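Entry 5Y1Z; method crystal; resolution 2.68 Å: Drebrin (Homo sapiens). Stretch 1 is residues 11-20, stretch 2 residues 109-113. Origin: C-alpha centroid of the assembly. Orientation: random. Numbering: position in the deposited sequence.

Stretch 1 (11-20) HRLELLAAYE
Stretch 2 109-113: EFFQG

A single, very short hydrogen bond anchors a mostly apolar contact in drebrin: the hydroxyl OH of Tyr19 donates to the backbone O of Gln112 at 2.5 Å. The case illustrates a general principle, that the chain just past a helix end can be held by aromatic packing plus one polar bond to its backbone.

One partner is a helix from Arg12 that runs on past Glu20, phi/psi mostly near -64/-42 (Leu16 -73/-25), with His11 at the N-cap at 72/17; its i to i+4 bonds run from Leu15 N to His11 O (3.1 Å) through Glu20 N to Leu16 O (2.8 Å). The other is a helix finishing at Phe110. Phe111 leaves helical geometry (-94/73), Gln112 extends (-48/140), and Gly113 turns to 98/18, where a CB would jam against the preceding carbonyl. Tyr19 and Phe111 set the register, their CA atoms 6.9 Å apart. The stretches run in roughly the same direction, so contacts advance together from Arg12, Leu15 and Leu16 against Phe110 to Tyr19 against Phe111 and Gln112.

Tyr19 (chi1 158°, chi2 82°) points toward the second stretch, combining a ring for packing with a hydroxyl that reaches Gln112 O at the ring edge. Phe111 CA lies over one face. Tyr19 CB meets Phe111 CD1 at 3.6 Å; the rings are oblique, centroids 5.6 Å apart, planes at 47°. Phe111 (m, chi2 -71°) also directs its ring edge at the helix backbone, CE1 lying 3.8 Å from Leu15 O.

Phe110 (t, chi2 84°) starts sideways, but its ring reaches buried, apolar leucines, both mt: CE2 lies 3.5 Å from Leu16 CD2 and 4.2 Å from Leu15 CB. Arg12 (tt, chi3 -96°, chi4 -107°) lays a guanidinium face over Phe110 CE1, 3.7 Å from NH2.

Between the stretches 363 Å², both sides summed, is buried. Gln112 (chi1 -70°, chi2 -82°, chi3 -75°) turns back instead, its NE2 bonding Glu109 O at 2.7 Å.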

# COMPACT_ATOMS: atom_id res chain seq x y z
N HIS A 11 2.10 -18.29 -0.26
CA HIS A 11 2.05 -18.81 1.11
C HIS A 11 0.85 -18.33 1.90
O HIS A 11 0.88 -18.40 3.13
CB HIS A 11 3.29 -18.44 1.95
CG HIS A 11 4.60 -18.80 1.32
ND1 HIS A 11 5.28 -17.94 0.48
CD2 HIS A 11 5.37 -19.90 1.45
CE1 HIS A 11 6.40 -18.51 0.10
NE2 HIS A 11 6.49 -19.70 0.67
N ARG A 12 -0.19 -17.81 1.27
CA ARG A 12 -1.27 -17.23 2.06
C ARG A 12 -1.84 -18.26 3.02
O ARG A 12 -2.02 -17.99 4.22
CB ARG A 12 -2.36 -16.65 1.16
CG ARG A 12 -3.48 -16.01 1.97
CD ARG A 12 -4.55 -15.49 1.09
NE ARG A 12 -4.31 -14.08 0.85
CZ ARG A 12 -5.02 -13.10 1.38
NH1 ARG A 12 -6.04 -13.36 2.18
NH2 ARG A 12 -4.71 -11.86 1.09
N LEU A 13 -2.10 -19.47 2.51
CA LEU A 13 -2.76 -20.48 3.32
C LEU A 13 -1.92 -20.85 4.53
O LEU A 13 -2.46 -21.04 5.63
CB LEU A 13 -3.05 -21.72 2.46
CG LEU A 13 -3.78 -22.85 3.17
CD1 LEU A 13 -5.05 -22.30 3.70
CD2 LEU A 13 -4.05 -24.02 2.23
N GLU A 14 -0.59 -20.93 4.38
CA GLU A 14 0.24 -21.25 5.53
C GLU A 14 0.18 -20.13 6.57
O GLU A 14 0.06 -20.40 7.77
CB GLU A 14 1.68 -21.54 5.10
N LEU A 15 0.24 -18.88 6.11
CA LEU A 15 0.22 -17.75 7.04
C LEU A 15 -1.06 -17.74 7.86
O LEU A 15 -1.04 -17.61 9.09
CB LEU A 15 0.37 -16.44 6.27
CG LEU A 15 1.43 -16.28 5.17
CD1 LEU A 15 1.19 -14.98 4.39
CD2 LEU A 15 2.83 -16.33 5.74
N LEU A 16 -2.20 -17.88 7.18
CA LEU A 16 -3.45 -17.84 7.93
C LEU A 16 -3.68 -19.10 8.75
O LEU A 16 -4.36 -19.03 9.77
CB LEU A 16 -4.60 -17.59 6.99
CG LEU A 16 -4.51 -16.13 6.52
CD1 LEU A 16 -5.54 -15.82 5.42
CD2 LEU A 16 -4.61 -15.14 7.68
N ALA A 17 -3.09 -20.23 8.36
CA ALA A 17 -3.22 -21.45 9.16
C ALA A 17 -2.48 -21.32 10.48
O ALA A 17 -2.98 -21.76 11.53
CB ALA A 17 -2.73 -22.64 8.36
N ALA A 18 -1.28 -20.74 10.46
CA ALA A 18 -0.57 -20.49 11.71
C ALA A 18 -1.33 -19.52 12.58
O ALA A 18 -1.50 -19.74 13.79
CB ALA A 18 0.82 -19.96 11.41
N TYR A 19 -1.82 -18.43 11.97
CA TYR A 19 -2.53 -17.42 12.75
C TYR A 19 -3.81 -17.98 13.35
O TYR A 19 -4.15 -17.70 14.51
CB TYR A 19 -2.82 -16.23 11.83
CG TYR A 19 -3.94 -15.32 12.24
CD1 TYR A 19 -3.75 -14.33 13.19
CD2 TYR A 19 -5.18 -15.43 11.64
CE1 TYR A 19 -4.77 -13.48 13.54
CE2 TYR A 19 -6.21 -14.59 11.97
CZ TYR A 19 -6.01 -13.61 12.92
OH TYR A 19 -7.05 -12.77 13.24
N GLU A 20 -4.54 -18.79 12.58
CA GLU A 20 -5.75 -19.42 13.08
C GLU A 20 -5.42 -20.35 14.25
O GLU A 20 -6.16 -20.40 15.23
CB GLU A 20 -6.46 -20.15 11.95
CG GLU A 20 -7.68 -20.94 12.38
CD GLU A 20 -8.54 -21.36 11.20
OE1 GLU A 20 -8.05 -22.13 10.33
OE2 GLU A 20 -9.71 -20.92 11.13
N GLU A 109 -2.90 -5.45 9.89
CA GLU A 109 -4.23 -5.52 9.30
C GLU A 109 -4.49 -6.91 8.77
O GLU A 109 -5.64 -7.37 8.78
CB GLU A 109 -4.34 -4.49 8.18
CG GLU A 109 -5.73 -4.28 7.68
CD GLU A 109 -6.64 -3.74 8.76
OE1 GLU A 109 -6.11 -3.16 9.73
OE2 GLU A 109 -7.87 -3.88 8.63
N PHE A 110 -3.44 -7.60 8.34
CA PHE A 110 -3.62 -8.94 7.80
C PHE A 110 -3.99 -9.92 8.91
O PHE A 110 -4.93 -10.71 8.76
CB PHE A 110 -2.36 -9.37 7.05
CG PHE A 110 -2.49 -10.72 6.39
CD1 PHE A 110 -3.08 -10.84 5.12
CD2 PHE A 110 -1.98 -11.86 6.99
CE1 PHE A 110 -3.21 -12.06 4.50
CE2 PHE A 110 -2.10 -13.10 6.36
CZ PHE A 110 -2.72 -13.18 5.11
N PHE A 111 -3.28 -9.86 10.04
CA PHE A 111 -3.54 -10.76 11.16
C PHE A 111 -4.50 -10.12 12.16
O PHE A 111 -4.12 -9.75 13.27
CB PHE A 111 -2.24 -11.17 11.83
CG PHE A 111 -1.28 -11.87 10.91
CD1 PHE A 111 -1.55 -13.16 10.47
CD2 PHE A 111 -0.09 -11.28 10.54
CE1 PHE A 111 -0.67 -13.84 9.64
CE2 PHE A 111 0.80 -11.94 9.71
CZ PHE A 111 0.50 -13.23 9.26
N GLN A 112 -5.78 -10.04 11.76
CA GLN A 112 -6.77 -9.23 12.46
C GLN A 112 -6.74 -9.46 13.96
O GLN A 112 -6.53 -10.59 14.43
CB GLN A 112 -8.17 -9.55 11.94
CG GLN A 112 -8.44 -9.07 10.56
CD GLN A 112 -8.81 -7.60 10.52
OE1 GLN A 112 -9.92 -7.23 10.87
NE2 GLN A 112 -7.88 -6.76 10.08
N GLY A 113 -6.91 -8.39 14.71
CA GLY A 113 -7.01 -8.50 16.15
C GLY A 113 -5.74 -8.22 16.92
O GLY A 113 -5.65 -8.63 18.08